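Local coordinates for protein Alpha/beta hydrolase (Legionella pneumophila subsp. pneumophila str. Philadelphia 1, PDB 4EZI) that is an uncharacterised alpha/beta hydrolase that may act as a lipase, cleaving ester bonds of triacylglycerols, at residues Pro245-Leu250 / Ala267-Pro272; Tyr302-Thr307 / His331-Tyr336. All blocks are in the same frame, centred on the assembly; numbering follows the deposited sequence.

Contact 1. Residues Pro245-Leu250 / Ala267-Pro272; sequences PPYNTL and ALPQDP
Tyr247 and Pro269 reach toward each other tip to tip, and their meeting is the tight part of this contact. The phenol oxygen, Tyr247 OH, lies 3.6 Å from Pro269 CD. Behind it on the ring, Tyr247 CE1 is 3.7 Å from the same Pro269 CD. The proline meets the ring obliquely. Leu268 slides past the tyrosine in the opposite direction and brings its CD2 to 3.9 Å from Tyr247 CD1. Tyr247 CB points at the other segment, and CG, anti to the carbonyl carbon (chi1 -57°), carries the ring on toward Leu268 and Pro269. Within its own segment, Pro246 CD lies over one face of the ring, offset toward the rim.

The contact joins the start of helix 247-254 to the end of helix 261-267 and the loop that follows it, in the helical region of an alpha/beta hydrolase between strands 193-197 and 310-314. Pro246, preceded by a cis peptide bond, is the N-cap of helix 247-254, and its O accepts from Thr249 N and Leu250 N. Leu268 is the first residue to leave helical angles after helix 261-267. Its side chain is buried, touching Ile251 and Leu254 of helix 247-254 and Thr219 of helix 218-233.

The other side of the contact is looser and wet. Leu250 CD2 comes only to 4.0 Å from Ala267 O. A water sits in the plane of the Tyr247 ring, at its edge, 2.7 Å from Tyr247 OH. The same water donates to Ala267 O at 2.9 Å, bridging the phenol to a carbonyl at the end of helix 261-267.

Contact 2. Residues Tyr302-Thr307 / His331-Tyr336; sequences YDFKPT and HSFRKY
Phe333 pushes the edge of its ring against the face of Phe304, a T-shaped pair with planes at 85° and centroids 5.1 Å apart. From CB, the turn that sets Phe333 CG anti to the carbonyl carbon (chi1 -77°) carries the ring toward loop 302-307. Tyr302 O lies over the centre of the Phe333 ring, 3.8 Å above its plane, with CG near it. On one branch Phe333 CD1 meets Pro306 CG and has Phe304 O at the ring edge, in plane, at 3.4 Å. Phe333 CE1 presses on the Phe304 ring, 3.5 Å from Phe304 CE1. On the other branch CE2 touches Tyr302 CB. The tip, CZ, packs on Tyr302 CA.

Polar bonds lie beside this buried ring. Ser332 OG donates to Tyr302 O at 2.6 Å, tilted 33° from the carbonyl plane. Asp303 OD1 takes two donors from opposite faces of its carboxylate. Tyr336 OH donates a hydrogen bond to Asp303 OD1 at 2.6 Å. Lys335 NZ makes a salt bridge with Asp303 OD1 at 2.8 Å. The lysine chain bends at chi3 and chi4, and its NZ also donates to Ser332 O. The Tyr336 ring is held between Phe304 C and Lys305 N over one face and Lys335 CB over the other.

Phe304 and Pro306 also touch helix 170-185. The loop leading into strand 310-314 thus packs on the end of helix 323-334 and the residues after it. That helix is the connection in the beta-alpha-beta crossover from strand 310-314 to its parallel neighbour 340-344, part of the alpha/beta hydrolase fold.

In the fold
Contact 1 and contact 2 lie in series along the chain and do not touch. Their centres are 38 Å apart and their nearest atoms about 21 Å apart. Contact 1 is at the surface, in the helical connection between strands 193-197 and 310-314. Segment 302-307 of contact 2 is the last part of that connection, and 331-336 lies beyond strand 310-314. The contact centres are 25 Å and 20 Å from the centre of the chain. The side chains of Leu268 and Tyr302 are about 12 Å and about 13 Å from a bound PEG. Ser169, His351 and Asp318 have charge-relay geometry and are probably the catalytic triad. Neither contact includes them.

Contact 1. Residues Pro245-Leu250 / Ala267-Pro272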
# COMPACT_ATOMS: atom_id res chain seq x y z
N PRO A 245 -18.97 4.40 -23.69
CA PRO A 245 -18.07 4.13 -24.81
C PRO A 245 -17.24 5.37 -25.12
O PRO A 245 -17.72 6.49 -24.97
CB PRO A 245 -19.01 3.77 -25.95
CG PRO A 245 -20.26 4.54 -25.61
CD PRO A 245 -20.37 4.47 -24.12
N PRO A 246 -16.01 5.17 -25.63
CA PRO A 246 -15.34 3.89 -25.88
C PRO A 246 -14.52 3.38 -24.68
O PRO A 246 -13.74 2.45 -24.84
CB PRO A 246 -14.40 4.25 -27.02
CG PRO A 246 -13.93 5.65 -26.62
CD PRO A 246 -15.16 6.32 -26.03
N TYR A 247 -14.70 3.97 -23.51
CA TYR A 247 -13.92 3.61 -22.32
C TYR A 247 -14.18 2.20 -21.84
O TYR A 247 -13.31 1.57 -21.23
CB TYR A 247 -14.15 4.64 -21.20
CG TYR A 247 -13.79 6.02 -21.69
CD1 TYR A 247 -12.47 6.35 -21.92
CD2 TYR A 247 -14.78 6.96 -22.01
CE1 TYR A 247 -12.12 7.59 -22.43
CE2 TYR A 247 -14.43 8.20 -22.51
CZ TYR A 247 -13.09 8.50 -22.73
OH TYR A 247 -12.74 9.73 -23.23
N ASN A 248 -15.36 1.67 -22.17
CA ASN A 248 -15.68 0.29 -21.89
C ASN A 248 -14.70 -0.68 -22.50
O ASN A 248 -14.45 -1.75 -21.91
CB ASN A 248 -17.12 -0.04 -22.31
CG ASN A 248 -17.40 0.19 -23.79
OD1 ASN A 248 -16.83 1.08 -24.43
ND2 ASN A 248 -18.26 -0.63 -24.34
N THR A 249 -14.13 -0.36 -23.67
CA THR A 249 -13.12 -1.22 -24.28
C THR A 249 -11.70 -0.65 -24.15
O THR A 249 -10.74 -1.42 -24.14
CB THR A 249 -13.45 -1.56 -25.73
OG1 THR A 249 -13.53 -0.34 -26.48
CG2 THR A 249 -14.72 -2.37 -25.86
N LEU A 250 -11.55 0.67 -24.04
CA LEU A 250 -10.23 1.26 -23.86
C LEU A 250 -9.64 0.94 -22.50
O LEU A 250 -8.44 0.65 -22.40
CB LEU A 250 -10.32 2.76 -24.06
CG LEU A 250 -9.04 3.55 -23.99
CD1 LEU A 250 -8.00 3.03 -24.99
CD2 LEU A 250 -9.32 5.02 -24.19
N ALA A 267 -4.65 9.22 -21.94
CA ALA A 267 -5.74 8.58 -22.69
C ALA A 267 -7.10 8.80 -22.06
O ALA A 267 -8.10 8.58 -22.73
CB ALA A 267 -5.47 7.09 -22.83
N LEU A 268 -7.16 9.14 -20.79
CA LEU A 268 -8.42 9.26 -20.07
C LEU A 268 -8.74 10.72 -19.83
O LEU A 268 -7.85 11.54 -19.55
CB LEU A 268 -8.31 8.53 -18.72
CG LEU A 268 -8.19 7.00 -18.84
CD1 LEU A 268 -7.95 6.42 -17.45
CD2 LEU A 268 -9.39 6.35 -19.54
N PRO A 269 -10.03 11.07 -19.83
CA PRO A 269 -10.39 12.45 -19.49
C PRO A 269 -10.08 12.79 -18.03
O PRO A 269 -10.06 11.92 -17.18
CB PRO A 269 -11.90 12.49 -19.74
CG PRO A 269 -12.35 11.10 -19.56
CD PRO A 269 -11.21 10.21 -20.00
N GLN A 270 -9.87 14.06 -17.77
CA GLN A 270 -9.64 14.51 -16.40
C GLN A 270 -10.89 14.47 -15.52
O GLN A 270 -10.77 14.27 -14.32
CB GLN A 270 -8.97 15.88 -16.39
CG GLN A 270 -7.46 15.75 -16.66
CD GLN A 270 -6.68 15.27 -15.43
OE1 GLN A 270 -6.64 15.98 -14.42
NE2 GLN A 270 -6.11 14.03 -15.49
N ASP A 271 -12.07 14.63 -16.13
CA ASP A 271 -13.34 14.53 -15.41
C ASP A 271 -13.83 13.08 -15.43
O ASP A 271 -14.21 12.59 -16.50
CB ASP A 271 -14.39 15.43 -16.07
CG ASP A 271 -15.75 15.38 -15.39
OD1 ASP A 271 -15.94 14.64 -14.40
OD2 ASP A 271 -16.66 16.14 -15.84
N PRO A 272 -13.79 12.38 -14.28
CA PRO A 272 -14.16 10.97 -14.30
C PRO A 272 -15.57 10.71 -14.74
O PRO A 272 -15.87 9.60 -15.19
CB PRO A 272 -13.93 10.50 -12.84
CG PRO A 272 -13.10 11.51 -12.21
CD PRO A 272 -13.39 12.82 -12.93
O HOH W 1 -10.12 10.54 -23.40

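Contact 2. Residues Tyr302-Thr307 / His331-Tyr336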
# COMPACT_ATOMS: atom_id res chain seq x y z
N TYR A 302 -12.07 1.37 9.44
CA TYR A 302 -11.57 2.33 10.39
C TYR A 302 -12.31 2.23 11.72
O TYR A 302 -12.29 3.18 12.49
CB TYR A 302 -11.63 3.75 9.81
CG TYR A 302 -12.98 4.11 9.25
CD1 TYR A 302 -13.97 4.60 10.08
CD2 TYR A 302 -13.29 3.95 7.90
CE1 TYR A 302 -15.24 4.91 9.61
CE2 TYR A 302 -14.56 4.27 7.41
CZ TYR A 302 -15.53 4.75 8.27
OH TYR A 302 -16.80 5.07 7.81
N ASP A 303 -12.89 1.06 11.98
CA ASP A 303 -13.67 0.85 13.20
C ASP A 303 -13.34 -0.48 13.85
O ASP A 303 -14.21 -1.32 14.10
CB ASP A 303 -15.16 0.92 12.86
CG ASP A 303 -16.05 1.00 14.10
OD1 ASP A 303 -15.60 1.53 15.15
OD2 ASP A 303 -17.21 0.54 14.01
N PHE A 304 -12.06 -0.67 14.14
CA PHE A 304 -11.58 -1.82 14.89
C PHE A 304 -10.59 -1.32 15.93
O PHE A 304 -10.06 -0.22 15.82
CB PHE A 304 -10.92 -2.87 13.98
CG PHE A 304 -9.68 -2.39 13.26
CD1 PHE A 304 -9.78 -1.77 12.03
CD2 PHE A 304 -8.42 -2.58 13.81
CE1 PHE A 304 -8.63 -1.33 11.36
CE2 PHE A 304 -7.28 -2.15 13.14
CZ PHE A 304 -7.39 -1.54 11.91
N LYS A 305 -10.40 -2.11 16.98
CA LYS A 305 -9.48 -1.77 18.03
C LYS A 305 -8.04 -1.96 17.58
O LYS A 305 -7.64 -3.09 17.26
CB LYS A 305 -9.75 -2.62 19.27
CG LYS A 305 -8.85 -2.27 20.46
CD LYS A 305 -9.15 -3.15 21.68
CE LYS A 305 -8.27 -2.77 22.85
NZ LYS A 305 -8.28 -3.82 23.92
N PRO A 306 -7.25 -0.88 17.57
CA PRO A 306 -5.84 -1.05 17.21
C PRO A 306 -5.10 -1.78 18.32
O PRO A 306 -5.38 -1.55 19.52
CB PRO A 306 -5.32 0.37 17.09
CG PRO A 306 -6.49 1.24 17.02
CD PRO A 306 -7.60 0.55 17.72
N THR A 307 -4.19 -2.66 17.94
CA THR A 307 -3.40 -3.44 18.88
C THR A 307 -1.92 -2.98 18.89
O THR A 307 -1.03 -3.70 19.35
CB THR A 307 -3.49 -4.93 18.52
OG1 THR A 307 -3.08 -5.09 17.15
CG2 THR A 307 -4.92 -5.47 18.75
N HIS A 331 -10.96 9.88 14.63
CA HIS A 331 -11.93 9.90 15.71
C HIS A 331 -12.52 8.53 15.95
O HIS A 331 -12.78 8.16 17.10
CB HIS A 331 -13.01 10.94 15.47
CG HIS A 331 -12.49 12.33 15.50
ND1 HIS A 331 -11.91 12.88 16.63
CD2 HIS A 331 -12.42 13.29 14.54
CE1 HIS A 331 -11.52 14.11 16.36
NE2 HIS A 331 -11.81 14.38 15.10
N SER A 332 -12.73 7.76 14.91
CA SER A 332 -13.22 6.41 15.06
C SER A 332 -12.26 5.51 15.85
O SER A 332 -12.66 4.82 16.79
CB SER A 332 -13.57 5.82 13.68
OG SER A 332 -14.12 4.52 13.80
N PHE A 333 -10.98 5.53 15.49
CA PHE A 333 -10.01 4.72 16.18
C PHE A 333 -9.80 5.16 17.64
O PHE A 333 -9.52 4.34 18.51
CB PHE A 333 -8.67 4.75 15.47
CG PHE A 333 -8.60 3.89 14.22
CD1 PHE A 333 -8.80 2.52 14.31
CD2 PHE A 333 -8.29 4.45 12.98
CE1 PHE A 333 -8.69 1.71 13.19
CE2 PHE A 333 -8.18 3.62 11.86
CZ PHE A 333 -8.38 2.26 11.96
N ARG A 334 -9.92 6.46 17.88
CA ARG A 334 -9.79 7.00 19.24
C ARG A 334 -10.85 6.49 20.20
O ARG A 334 -10.63 6.56 21.42
CB ARG A 334 -9.78 8.53 19.22
CG ARG A 334 -8.52 9.14 18.65
CD ARG A 334 -7.36 9.12 19.62
NE ARG A 334 -7.58 10.06 20.71
CZ ARG A 334 -6.66 10.38 21.61
NH1 ARG A 334 -5.43 9.86 21.54
NH2 ARG A 334 -6.95 11.22 22.58
N LYS A 335 -11.97 5.95 19.70
CA LYS A 335 -12.96 5.30 20.59
C LYS A 335 -12.35 4.12 21.33
O LYS A 335 -12.82 3.74 22.39
CB LYS A 335 -14.17 4.79 19.82
CG LYS A 335 -15.01 5.81 19.10
CD LYS A 335 -16.34 5.21 18.60
CE LYS A 335 -16.23 3.87 17.85
NZ LYS A 335 -15.42 3.94 16.60
N TYR A 336 -11.31 3.51 20.75
CA TYR A 336 -10.77 2.23 21.20
C TYR A 336 -9.42 2.34 21.89
O TYR A 336 -9.05 1.45 22.66
CB TYR A 336 -10.59 1.29 20.01
CG TYR A 336 -11.86 0.97 19.30
CD1 TYR A 336 -12.82 0.16 19.87
CD2 TYR A 336 -12.13 1.51 18.05
CE1 TYR A 336 -14.01 -0.12 19.20
CE2 TYR A 336 -13.29 1.24 17.38
CZ TYR A 336 -14.23 0.42 17.96
OH TYR A 336 -15.40 0.13 17.31